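Local structure of single-strand DNA-binding protein (Agrobacterium tumefaciens, 3BTP) at residues 115-120 against 206-211; 235-238 against 242-245; 372-377 against 382-387; 418-423 against 429-434. The protein binds single-stranded but not double-stranded DNA, whatever its sequence, and mediates nuclear uptake of the single-stranded T-DNA copies that transform the host. All blocks are in the same frame, centred on the assembly; numbering follows the deposited sequence.

Contact 1: 115-120 against 206-211; sequences DEYILV and MGITGT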
loop_
_atom_site.group_PDB
_atom_site.type_symbol
_atom_site.label_atom_id
_atom_site.label_comp_id
_atom_site.label_asym_id
_atom_site.label_seq_id
_atom_site.Cartn_x
_atom_site.Cartn_y
_atom_site.Cartn_z
ATOM N N ASP A 115 -19.501 3.010 8.173
ATOM C CA ASP A 115 -18.268 2.799 8.907
ATOM C C ASP A 115 -17.133 3.721 8.442
ATOM O O ASP A 115 -15.960 3.403 8.594
ATOM C CB ASP A 115 -17.871 1.303 8.781
ATOM C CG ASP A 115 -17.494 0.902 7.343
ATOM O OD1 ASP A 115 -17.567 1.802 6.505
ATOM O OD2 ASP A 115 -17.106 -0.278 7.056
ATOM N N GLU A 116 -17.482 4.876 7.892
ATOM C CA GLU A 116 -16.515 5.826 7.312
ATOM C C GLU A 116 -15.624 6.510 8.397
ATOM O O GLU A 116 -14.597 7.134 8.075
ATOM C CB GLU A 116 -17.278 6.863 6.447
ATOM C CG GLU A 116 -18.235 7.830 7.229
ATOM C CD GLU A 116 -18.818 9.027 6.329
ATOM O OE1 GLU A 116 -18.364 9.298 5.168
ATOM O OE2 GLU A 116 -19.745 9.712 6.811
ATOM N N TYR A 117 -16.078 6.441 9.676
ATOM C CA TYR A 117 -15.209 6.721 10.807
ATOM C C TYR A 117 -15.509 5.834 12.011
ATOM O O TYR A 117 -16.611 5.241 12.137
ATOM C CB TYR A 117 -15.047 8.249 11.144
ATOM C CG TYR A 117 -16.280 8.879 11.798
ATOM C CD1 TYR A 117 -16.498 8.764 13.187
ATOM C CD2 TYR A 117 -17.255 9.536 11.006
ATOM C CE1 TYR A 117 -17.632 9.303 13.797
ATOM C CE2 TYR A 117 -18.367 10.116 11.597
ATOM C CZ TYR A 117 -18.560 9.980 12.989
ATOM O OH TYR A 117 -19.676 10.515 13.558
ATOM N N ILE A 118 -14.480 5.716 12.850
ATOM C CA ILE A 118 -14.541 5.078 14.131
ATOM C C ILE A 118 -14.017 6.095 15.182
ATOM O O ILE A 118 -12.997 6.750 14.962
ATOM C CB ILE A 118 -13.672 3.800 14.153
ATOM C CG1 ILE A 118 -14.093 2.790 13.050
ATOM C CG2 ILE A 118 -13.678 3.157 15.533
ATOM C CD1 ILE A 118 -13.125 1.668 12.851
ATOM N N LEU A 119 -14.710 6.209 16.319
ATOM C CA LEU A 119 -14.260 7.053 17.434
ATOM C C LEU A 119 -13.602 6.193 18.473
ATOM O O LEU A 119 -14.232 5.256 18.991
ATOM C CB LEU A 119 -15.456 7.814 18.092
ATOM C CG LEU A 119 -16.013 8.967 17.220
ATOM C CD1 LEU A 119 -16.988 9.793 18.077
ATOM C CD2 LEU A 119 -14.899 9.930 16.602
ATOM N N VAL A 120 -12.326 6.457 18.753
ATOM C CA VAL A 120 -11.625 5.635 19.749
ATOM C C VAL A 120 -11.431 6.419 21.039
ATOM O O VAL A 120 -11.114 7.601 21.012
ATOM C CB VAL A 120 -10.245 5.088 19.262
ATOM C CG1 VAL A 120 -9.690 4.037 20.272
ATOM C CG2 VAL A 120 -10.357 4.495 17.832
ATOM N N MET A 206 -19.570 14.498 6.752
ATOM C CA MET A 206 -19.598 13.364 7.699
ATOM C C MET A 206 -20.349 13.726 9.020
ATOM O O MET A 206 -20.673 12.844 9.836
ATOM C CB MET A 206 -18.170 12.851 8.011
ATOM C CG MET A 206 -17.369 12.207 6.794
ATOM S SD MET A 206 -15.689 11.495 7.312
ATOM C CE MET A 206 -14.843 13.020 7.169
ATOM N N GLY A 207 -20.600 15.008 9.232
ATOM C CA GLY A 207 -21.309 15.453 10.432
ATOM C C GLY A 207 -20.437 15.604 11.663
ATOM O O GLY A 207 -20.946 15.655 12.777
ATOM N N ILE A 208 -19.117 15.683 11.462
ATOM C CA ILE A 208 -18.142 15.811 12.551
ATOM C C ILE A 208 -17.914 17.289 12.881
ATOM O O ILE A 208 -17.492 18.045 12.033
ATOM C CB ILE A 208 -16.762 15.090 12.154
ATOM C CG1 ILE A 208 -17.002 13.618 11.827
ATOM C CG2 ILE A 208 -15.718 15.231 13.222
ATOM C CD1 ILE A 208 -15.770 12.809 11.453
ATOM N N THR A 209 -18.111 17.706 14.119
ATOM C CA THR A 209 -17.878 19.121 14.468
ATOM C C THR A 209 -16.544 19.438 15.150
ATOM O O THR A 209 -16.143 20.591 15.216
ATOM C CB THR A 209 -19.025 19.640 15.352
ATOM O OG1 THR A 209 -19.252 18.712 16.419
ATOM C CG2 THR A 209 -20.316 19.812 14.537
ATOM N N GLY A 210 -15.862 18.427 15.688
ATOM C CA GLY A 210 -14.506 18.579 16.176
ATOM C C GLY A 210 -13.536 18.094 15.091
ATOM O O GLY A 210 -13.432 16.892 14.815
ATOM N N THR A 211 -12.875 19.068 14.474
ATOM C CA THR A 211 -12.128 18.941 13.239
ATOM C C THR A 211 -10.639 19.257 13.412
ATOM O O THR A 211 -9.951 19.480 12.388
ATOM C CB THR A 211 -12.627 19.886 12.106
ATOM O OG1 THR A 211 -12.330 21.245 12.437
ATOM C CG2 THR A 211 -14.093 19.700 11.715
HETATM O O HOH W 1 -21.576 12.016 12.468
#

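Contact 2: 235-238 against 242-245; sequences YIQT and GRRE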
loop_
_atom_site.group_PDB
_atom_site.type_symbol
_atom_site.label_atom_id
_atom_site.label_comp_id
_atom_site.label_asym_id
_atom_site.label_seq_id
_atom_site.Cartn_x
_atom_site.Cartn_y
_atom_site.Cartn_z
ATOM N N TYR A 235 9.790 5.164 21.173
ATOM C CA TYR A 235 8.983 4.042 21.734
ATOM C C TYR A 235 7.891 4.482 22.662
ATOM O O TYR A 235 7.994 5.517 23.324
ATOM C CB TYR A 235 9.826 2.980 22.429
ATOM C CG TYR A 235 10.842 2.409 21.479
ATOM C CD1 TYR A 235 10.552 1.310 20.662
ATOM C CD2 TYR A 235 12.084 3.022 21.349
ATOM C CE1 TYR A 235 11.476 0.871 19.743
ATOM C CE2 TYR A 235 13.011 2.561 20.478
ATOM C CZ TYR A 235 12.710 1.508 19.682
ATOM O OH TYR A 235 13.698 1.118 18.832
ATOM N N ILE A 236 6.786 3.750 22.640
ATOM C CA ILE A 236 5.799 3.877 23.684
ATOM C C ILE A 236 5.909 2.583 24.479
ATOM O O ILE A 236 6.093 1.534 23.901
ATOM C CB ILE A 236 4.362 4.061 23.134
ATOM C CG1 ILE A 236 4.195 5.440 22.503
ATOM C CG2 ILE A 236 3.339 3.903 24.246
ATOM C CD1 ILE A 236 4.972 6.607 23.232
ATOM N N GLN A 237 5.821 2.689 25.796
ATOM C CA GLN A 237 5.820 1.560 26.715
ATOM C C GLN A 237 4.394 1.212 27.102
ATOM O O GLN A 237 3.617 2.064 27.557
ATOM C CB GLN A 237 6.611 1.963 27.986
ATOM C CG GLN A 237 6.827 0.852 29.039
ATOM C CD GLN A 237 7.715 -0.210 28.524
ATOM O OE1 GLN A 237 8.867 0.053 28.251
ATOM N NE2 GLN A 237 7.179 -1.423 28.329
ATOM N N THR A 238 4.030 -0.038 26.871
ATOM C CA THR A 238 2.822 -0.536 27.462
ATOM C C THR A 238 3.164 -1.126 28.860
ATOM O O THR A 238 4.309 -1.583 29.139
ATOM C CB THR A 238 2.019 -1.623 26.565
ATOM O OG1 THR A 238 2.771 -2.827 26.466
ATOM C CG2 THR A 238 1.652 -1.147 25.175
ATOM N N GLY A 242 4.973 -4.962 26.346
ATOM C CA GLY A 242 6.241 -4.598 25.726
ATOM C C GLY A 242 6.181 -3.166 25.161
ATOM O O GLY A 242 5.229 -2.427 25.364
ATOM N N ARG A 243 7.226 -2.762 24.479
ATOM C CA ARG A 243 7.292 -1.431 23.830
ATOM C C ARG A 243 6.761 -1.448 22.401
ATOM O O ARG A 243 6.790 -2.477 21.735
ATOM C CB ARG A 243 8.775 -1.080 23.690
ATOM C CG ARG A 243 9.371 -0.829 25.021
ATOM C CD ARG A 243 10.547 0.062 24.872
ATOM N NE ARG A 243 11.522 -0.434 23.903
ATOM C CZ ARG A 243 12.662 0.214 23.727
ATOM N NH1 ARG A 243 12.865 1.353 24.480
ATOM N NH2 ARG A 243 13.556 -0.274 22.852
ATOM N N ARG A 244 6.369 -0.292 21.888
ATOM C CA ARG A 244 6.090 -0.208 20.474
ATOM C C ARG A 244 6.743 1.004 19.814
ATOM O O ARG A 244 6.627 2.148 20.289
ATOM C CB ARG A 244 4.583 -0.148 20.228
ATOM C CG ARG A 244 3.783 -1.364 20.578
ATOM C CD ARG A 244 3.996 -2.577 19.649
ATOM N NE ARG A 244 3.065 -3.598 20.168
ATOM C CZ ARG A 244 3.285 -4.390 21.246
ATOM N NH1 ARG A 244 4.446 -4.320 21.949
ATOM N NH2 ARG A 244 2.344 -5.279 21.638
ATOM N N GLU A 245 7.377 0.768 18.680
ATOM C CA GLU A 245 8.032 1.854 17.955
ATOM C C GLU A 245 7.021 2.809 17.250
ATOM O O GLU A 245 6.032 2.360 16.699
ATOM C CB GLU A 245 8.990 1.273 16.950
ATOM C CG GLU A 245 10.050 2.233 16.615
ATOM C CD GLU A 245 10.952 1.713 15.532
ATOM O OE1 GLU A 245 11.153 0.469 15.466
ATOM O OE2 GLU A 245 11.443 2.550 14.734
#

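Contact 3: 372-377 against 382-387; sequences DYLLQN and PWTQAL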
loop_
_atom_site.group_PDB
_atom_site.type_symbol
_atom_site.label_atom_id
_atom_site.label_comp_id
_atom_site.label_asym_id
_atom_site.label_seq_id
_atom_site.Cartn_x
_atom_site.Cartn_y
_atom_site.Cartn_z
ATOM N N ASP A 372 -3.853 -8.053 -10.114
ATOM C CA ASP A 372 -4.462 -8.363 -8.859
ATOM C C ASP A 372 -4.638 -7.161 -7.895
ATOM O O ASP A 372 -5.744 -6.902 -7.394
ATOM C CB ASP A 372 -3.587 -9.409 -8.185
ATOM C CG ASP A 372 -4.059 -9.734 -6.776
ATOM O OD1 ASP A 372 -5.141 -10.345 -6.672
ATOM O OD2 ASP A 372 -3.358 -9.338 -5.779
ATOM N N TYR A 373 -3.551 -6.460 -7.602
ATOM C CA TYR A 373 -3.612 -5.177 -6.899
ATOM C C TYR A 373 -4.704 -4.236 -7.474
ATOM O O TYR A 373 -5.583 -3.735 -6.770
ATOM C CB TYR A 373 -2.206 -4.494 -6.914
ATOM C CG TYR A 373 -2.146 -3.229 -6.117
ATOM C CD1 TYR A 373 -1.915 -3.247 -4.718
ATOM C CD2 TYR A 373 -2.365 -2.024 -6.718
ATOM C CE1 TYR A 373 -1.872 -2.059 -3.951
ATOM C CE2 TYR A 373 -2.369 -0.831 -5.973
ATOM C CZ TYR A 373 -2.135 -0.854 -4.608
ATOM O OH TYR A 373 -2.116 0.370 -3.971
ATOM N N LEU A 374 -4.609 -3.973 -8.760
ATOM C CA LEU A 374 -5.549 -3.124 -9.405
ATOM C C LEU A 374 -7.010 -3.583 -9.301
ATOM O O LEU A 374 -7.880 -2.793 -8.914
ATOM C CB LEU A 374 -5.110 -2.908 -10.844
ATOM C CG LEU A 374 -5.639 -1.754 -11.674
ATOM C CD1 LEU A 374 -5.272 -0.336 -11.111
ATOM C CD2 LEU A 374 -5.135 -1.960 -13.132
ATOM N N LEU A 375 -7.284 -4.825 -9.646
ATOM C CA LEU A 375 -8.623 -5.359 -9.648
ATOM C C LEU A 375 -9.248 -5.526 -8.251
ATOM O O LEU A 375 -10.475 -5.396 -8.108
ATOM C CB LEU A 375 -8.660 -6.723 -10.354
ATOM C CG LEU A 375 -8.979 -6.717 -11.862
ATOM C CD1 LEU A 375 -8.072 -5.804 -12.757
ATOM C CD2 LEU A 375 -8.962 -8.125 -12.370
ATOM N N GLN A 376 -8.419 -5.836 -7.238
ATOM C CA GLN A 376 -8.873 -5.994 -5.864
ATOM C C GLN A 376 -9.204 -4.629 -5.275
ATOM O O GLN A 376 -10.189 -4.427 -4.552
ATOM C CB GLN A 376 -7.779 -6.718 -4.975
ATOM C CG GLN A 376 -8.353 -7.875 -4.085
ATOM C CD GLN A 376 -8.249 -7.617 -2.558
ATOM O OE1 GLN A 376 -7.311 -8.090 -1.926
ATOM N NE2 GLN A 376 -9.220 -6.879 -1.967
ATOM N N ASN A 377 -8.325 -3.703 -5.524
ATOM C CA ASN A 377 -8.319 -2.473 -4.769
ATOM C C ASN A 377 -9.048 -1.312 -5.495
ATOM O O ASN A 377 -9.479 -0.354 -4.845
ATOM C CB ASN A 377 -6.893 -2.073 -4.425
ATOM C CG ASN A 377 -6.290 -2.953 -3.376
ATOM O OD1 ASN A 377 -5.188 -3.403 -3.536
ATOM N ND2 ASN A 377 -7.010 -3.214 -2.309
ATOM N N PRO A 382 -11.058 3.004 -14.476
ATOM C CA PRO A 382 -11.130 2.729 -15.950
ATOM C C PRO A 382 -10.075 1.738 -16.480
ATOM O O PRO A 382 -10.400 1.019 -17.396
ATOM C CB PRO A 382 -10.985 4.121 -16.591
ATOM C CG PRO A 382 -10.569 5.019 -15.553
ATOM C CD PRO A 382 -10.871 4.446 -14.196
ATOM N N TRP A 383 -8.836 1.680 -15.918
ATOM C CA TRP A 383 -7.890 0.538 -16.205
ATOM C C TRP A 383 -8.503 -0.820 -15.891
ATOM O O TRP A 383 -8.680 -1.663 -16.762
ATOM C CB TRP A 383 -6.545 0.711 -15.485
ATOM C CG TRP A 383 -5.783 1.812 -16.052
ATOM C CD1 TRP A 383 -5.980 3.119 -15.810
ATOM C CD2 TRP A 383 -4.736 1.731 -17.030
ATOM N NE1 TRP A 383 -5.130 3.887 -16.556
ATOM C CE2 TRP A 383 -4.319 3.064 -17.291
ATOM C CE3 TRP A 383 -4.088 0.654 -17.704
ATOM C CZ2 TRP A 383 -3.272 3.382 -18.188
ATOM C CZ3 TRP A 383 -3.041 0.959 -18.621
ATOM C CH2 TRP A 383 -2.655 2.320 -18.843
ATOM N N THR A 384 -8.959 -0.994 -14.664
ATOM C CA THR A 384 -9.591 -2.253 -14.228
ATOM C C THR A 384 -10.736 -2.642 -15.131
ATOM O O THR A 384 -10.892 -3.788 -15.487
ATOM C CB THR A 384 -10.195 -2.120 -12.805
ATOM O OG1 THR A 384 -9.174 -1.871 -11.852
ATOM C CG2 THR A 384 -10.999 -3.388 -12.380
ATOM N N GLN A 385 -11.603 -1.703 -15.441
ATOM C CA GLN A 385 -12.784 -2.057 -16.208
ATOM C C GLN A 385 -12.414 -2.376 -17.678
ATOM O O GLN A 385 -12.934 -3.312 -18.224
ATOM C CB GLN A 385 -13.785 -0.914 -16.117
ATOM C CG GLN A 385 -14.301 -0.710 -14.720
ATOM C CD GLN A 385 -15.688 -1.211 -14.663
ATOM O OE1 GLN A 385 -15.945 -2.317 -15.169
ATOM N NE2 GLN A 385 -16.641 -0.384 -14.165
ATOM N N ALA A 386 -11.525 -1.595 -18.296
ATOM C CA ALA A 386 -10.997 -1.972 -19.633
ATOM C C ALA A 386 -10.359 -3.378 -19.652
ATOM O O ALA A 386 -10.600 -4.158 -20.606
ATOM C CB ALA A 386 -9.975 -0.877 -20.167
ATOM N N LEU A 387 -9.535 -3.708 -18.623
ATOM C CA LEU A 387 -8.905 -5.060 -18.501
ATOM C C LEU A 387 -9.914 -6.207 -18.408
ATOM O O LEU A 387 -9.682 -7.284 -18.953
ATOM C CB LEU A 387 -7.922 -5.141 -17.312
ATOM C CG LEU A 387 -6.619 -4.323 -17.426
ATOM C CD1 LEU A 387 -5.936 -4.019 -16.065
ATOM C CD2 LEU A 387 -5.619 -4.935 -18.371
#

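Contact 4: 418-423 against 429-434; sequences EHFTQL and LPVSMG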
loop_
_atom_site.group_PDB
_atom_site.type_symbol
_atom_site.label_atom_id
_atom_site.label_comp_id
_atom_site.label_asym_id
_atom_site.label_seq_id
_atom_site.Cartn_x
_atom_site.Cartn_y
_atom_site.Cartn_z
ATOM N N GLU A 418 -2.500 -24.758 -20.334
ATOM C CA GLU A 418 -3.014 -25.078 -18.970
ATOM C C GLU A 418 -2.667 -24.054 -17.895
ATOM O O GLU A 418 -3.502 -23.677 -17.090
ATOM C CB GLU A 418 -2.540 -26.450 -18.494
ATOM C CG GLU A 418 -3.272 -27.621 -19.184
ATOM C CD GLU A 418 -4.799 -27.520 -19.032
ATOM O OE1 GLU A 418 -5.261 -27.373 -17.855
ATOM O OE2 GLU A 418 -5.527 -27.547 -20.077
ATOM N N HIS A 419 -1.406 -23.655 -17.825
ATOM C CA HIS A 419 -1.044 -22.614 -16.877
ATOM C C HIS A 419 -1.761 -21.287 -17.266
ATOM O O HIS A 419 -2.211 -20.548 -16.407
ATOM C CB HIS A 419 0.475 -22.422 -16.863
ATOM C CG HIS A 419 0.919 -21.355 -15.936
ATOM N ND1 HIS A 419 0.734 -21.433 -14.565
ATOM C CD2 HIS A 419 1.519 -20.169 -16.174
ATOM C CE1 HIS A 419 1.220 -20.349 -13.999
ATOM N NE2 HIS A 419 1.722 -19.580 -14.955
ATOM N N PHE A 420 -1.806 -20.970 -18.558
ATOM C CA PHE A 420 -2.529 -19.763 -19.015
ATOM C C PHE A 420 -3.943 -19.631 -18.446
ATOM O O PHE A 420 -4.305 -18.551 -17.975
ATOM C CB PHE A 420 -2.610 -19.720 -20.549
ATOM C CG PHE A 420 -3.396 -18.539 -21.108
ATOM C CD1 PHE A 420 -2.853 -17.248 -21.103
ATOM C CD2 PHE A 420 -4.671 -18.734 -21.690
ATOM C CE1 PHE A 420 -3.589 -16.130 -21.650
ATOM C CE2 PHE A 420 -5.394 -17.669 -22.219
ATOM C CZ PHE A 420 -4.856 -16.354 -22.229
ATOM N N THR A 421 -4.720 -20.734 -18.510
ATOM C CA THR A 421 -6.114 -20.749 -18.094
ATOM C C THR A 421 -6.234 -20.616 -16.594
ATOM O O THR A 421 -7.087 -19.887 -16.126
ATOM C CB THR A 421 -6.947 -22.023 -18.626
ATOM O OG1 THR A 421 -6.819 -22.125 -20.053
ATOM C CG2 THR A 421 -8.505 -21.857 -18.294
ATOM N N GLN A 422 -5.367 -21.305 -15.852
ATOM C CA GLN A 422 -5.312 -21.136 -14.397
ATOM C C GLN A 422 -4.887 -19.703 -13.892
ATOM O O GLN A 422 -5.489 -19.122 -12.958
ATOM C CB GLN A 422 -4.347 -22.184 -13.852
ATOM C CG GLN A 422 -4.973 -23.568 -13.731
ATOM C CD GLN A 422 -3.926 -24.652 -13.886
ATOM O OE1 GLN A 422 -2.819 -24.533 -13.350
ATOM N NE2 GLN A 422 -4.248 -25.694 -14.664
ATOM N N LEU A 423 -3.858 -19.142 -14.537
ATOM C CA LEU A 423 -3.350 -17.825 -14.194
ATOM C C LEU A 423 -4.437 -16.787 -14.461
ATOM O O LEU A 423 -4.664 -15.881 -13.670
ATOM C CB LEU A 423 -2.149 -17.484 -15.047
ATOM C CG LEU A 423 -1.488 -16.197 -14.650
ATOM C CD1 LEU A 423 0.049 -16.430 -14.699
ATOM C CD2 LEU A 423 -1.976 -15.019 -15.587
ATOM N N LEU A 429 -8.609 -12.065 -15.322
ATOM C CA LEU A 429 -8.567 -11.583 -16.687
ATOM C C LEU A 429 -9.300 -12.557 -17.601
ATOM O O LEU A 429 -9.333 -13.794 -17.317
ATOM C CB LEU A 429 -7.114 -11.327 -17.150
ATOM C CG LEU A 429 -6.401 -10.104 -16.521
ATOM C CD1 LEU A 429 -5.002 -10.089 -16.954
ATOM C CD2 LEU A 429 -7.030 -8.744 -16.865
ATOM N N PRO A 430 -9.932 -12.018 -18.669
ATOM C CA PRO A 430 -10.608 -12.929 -19.628
ATOM C C PRO A 430 -9.606 -13.578 -20.608
ATOM O O PRO A 430 -8.704 -12.913 -21.097
ATOM C CB PRO A 430 -11.626 -12.019 -20.319
ATOM C CG PRO A 430 -10.856 -10.633 -20.365
ATOM C CD PRO A 430 -10.065 -10.585 -19.051
ATOM N N VAL A 431 -9.771 -14.886 -20.837
ATOM C CA VAL A 431 -8.983 -15.696 -21.748
ATOM C C VAL A 431 -8.906 -15.233 -23.231
ATOM O O VAL A 431 -7.977 -15.609 -23.955
ATOM C CB VAL A 431 -9.399 -17.172 -21.621
ATOM C CG1 VAL A 431 -9.129 -17.676 -20.185
ATOM C CG2 VAL A 431 -10.898 -17.352 -22.071
ATOM N N SER A 432 -9.838 -14.386 -23.663
ATOM C CA SER A 432 -9.778 -13.696 -24.983
ATOM C C SER A 432 -8.466 -12.886 -25.256
ATOM O O SER A 432 -8.056 -12.712 -26.403
ATOM C CB SER A 432 -10.987 -12.750 -25.093
ATOM O OG SER A 432 -10.751 -11.478 -24.450
ATOM N N MET A 433 -7.777 -12.434 -24.197
ATOM C CA MET A 433 -6.465 -11.740 -24.362
ATOM C C MET A 433 -5.398 -12.611 -25.022
ATOM O O MET A 433 -4.454 -12.094 -25.636
ATOM C CB MET A 433 -5.897 -11.292 -22.992
ATOM C CG MET A 433 -6.694 -10.224 -22.286
ATOM S SD MET A 433 -5.687 -9.314 -21.088
ATOM C CE MET A 433 -6.750 -7.939 -20.668
ATOM N N GLY A 434 -5.529 -13.916 -24.875
ATOM C CA GLY A 434 -4.579 -14.815 -25.456
ATOM C C GLY A 434 -4.791 -15.182 -26.923
ATOM O O GLY A 434 -4.066 -16.035 -27.429
#

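Contact 1: 115-120 against 206-211
Strand 117-124, an inner strand of a four-stranded antiparallel sheet, begins at Tyr117, and the ring of this residue receives the turn that follows helix 186-206 through Ile208 and Met206. The methyl tip of Ile208 makes a CH-pi contact: CD1 lies over one face of Tyr117, 3.9 Å from the ring centroid and 23° off the normal. It is shifted toward the rim, so its nearest ring atom is Tyr117 CD2 at 3.6 Å. With CG1 of Ile208 set anti to the carbonyl carbon (chi1 -58°) and the chain straight beyond it, CG1 also reaches Tyr117 CE2, 3.8 Å away, and the two side chains run alongside each other, pointing opposite ways. The hydroxyl end adds a polar link. Water 1, at the ring edge and in its plane, sits 2.7 Å from Tyr117 OH and donates to Met206 O at 2.9 Å. Gly207, with a positive phi of 83°, then turns the chain out of the helix toward Ile208. Beside the ring, the carboxylate of Glu116 lies obliquely across Met206, OE2 coming to 3.4 Å from Met206 CG. That carboxylate is already paired, OE2 with Lys133 and OE1 with Arg112, so its charge is probably largely balanced where the methionine lies against it. The strand is hydrogen-bonded to strand 127-132 on one side and strand 149-153 on the other, while Phe145 of helix 142-147 touches both Tyr117 and Ile208, and Tyr152 of strand 149-153 packs on Met206 and Ile208.

Contact 2: 235-238 against 242-245
Gly242 meets Thr238 where the beta hairpin of strands 235-237 and 243-245 closes, and its carbonyl O accepts twice. Thr238 N donates at 3.1 Å to Gly242 O, tilted 30° from the carbonyl plane; Thr238 OG1 donates to the same Gly242 O at 2.7 Å, in that plane and on a lone pair. Next, Arg243 bends at chi3 (-54°) and lays its guanidinium flat on Tyr235, CZ standing 3.7 Å from the ring centroid with the planes 5° apart. Its aliphatic part is flanked by Gln237, whose OE1 lies 3.4 Å from Arg243 CG while NE2 is held by Thr238 O. Arg244 forms the antiparallel hydrogen-bonded pair with Ile236: Ile236 N to Arg244 O is 2.8 Å, and Arg244 N to Ile236 O is 2.7 Å. Its guanidinium, on the face shared with Ile236, salt-bridges Asp262 and also bonds to Arg243 O and Tyr241 O. Glu245 comes last, its CG 3.7 Å from Tyr235 CE1. The two arginines are stabilised in different ways: Arg244 by a carboxylate and carbonyl oxygens, Arg243 by a cation-pi stack on Tyr235 that probably steadies its charge at the surface.

Contact 3: 372-377 against 382-387
Trp383 touches Leu374 through its CB, 3.8 Å from Leu374 CD2, whereas its indole points off from helix 371-377 and NE1 bonds to the backbone of the chain of another protein. The other ring, that of Tyr373, has Asn377 OD1 over one face, offset toward the rim. That oxygen is bonded to Ser322, and Tyr373 OH to Tyr319, so both residues look toward helix 317-323 and leave the pairing with helix 382-388 to their leucine neighbours. Leu374, its CG anti to the backbone N (chi1 -161°), sends CD2 to 3.7 Å from Leu387 CD1, the side chains meeting at about a right angle. The two short helices are joined by residues 378-381 and lie nearly perpendicular, their segment axes 9.3 Å apart at -105°; together they belong to the connection between strands 367-370 and 396-399 of the closed eight-stranded barrel. In the first turn of the second helix, Thr384 divides its two branches. OG1 lies beside Leu374, 3.5 Å from Leu374 CG, and finds its hydrogen-bond partner in Leu378 O, in the linker. CG2 instead turns to Leu375, whose CD1 is 3.8 Å from Thr384 CG2. More loosely, Leu375 CD1 comes within 4.3 Å of Leu387 CD1, so both leucines of the first helix reach Leu387. Val351 of barrel strand 349-352 touches Leu374, Trp383 and Leu387, and an apolar side chain of the other protein packs on Leu374.

Contact 4: 418-423 against 429-434
Phe420 carries this contact with Val431 and Gly434, and His419, which precedes it in helix 417-427, is turned to another part of the fold, held by Leu399 O at its NE2 and by Asp416 OD1 at its backbone N. Phe420 itself, with CG anti to the backbone N (chi1 177°), projects its ring straight off the helix toward the short 3-10 turn at 431-434. The far end of the ring does the touching. Phe420 CZ is 3.6 Å from Val431 O, which lies at the ring edge and in its plane, and Phe420 CE2 is 3.7 Å from the same Val431 O. On the apolar side, Phe420 CE2 stands 4.1 Å from Val431 CB, the two side chains crossing at a slant. Gly434, one 3-10 turn further, presents its bare CA to the ring, 3.6 Å from Phe420 CZ, an approach made possible by the absence of a side chain. Pro409, Leu412 and Glu413 of helix 409-415 also pack on Phe420. Leu423, nearly one turn after the phenylalanine, packs on Val398 of strand 396-399. Val431 O is also the acceptor for Gly434 N, at 3.1 Å, so the oxygen that closes the 3-10 turn faces the hydrogen-bearing rim of the aromatic ring as well. Such a rim is weakly positive, and its meeting with a carbonyl oxygen is probably mildly attractive, adding a polar component to an otherwise apolar fit.

Overall arrangement
The four contacts follow one another along the chain without interleaving and fall into two groups. Contacts 1 and 2 belong to the earlier part: the first lies on a four-stranded sheet and the second in a separate two-stranded hairpin, with centres 27 Å apart and no touch between them. Contacts 3 and 4, centred 16 Å apart, both lie in connections between strands of the eight-stranded barrel and meet directly, Leu387 O packing 3.3 Å from Pro430 CD. Contact 2 lies across the centre of the chain from both, 39 and 48 Å away between centres. This grouping is consistent with a chain built of two parts, the later one containing the barrel, and another protein reaches contact 3.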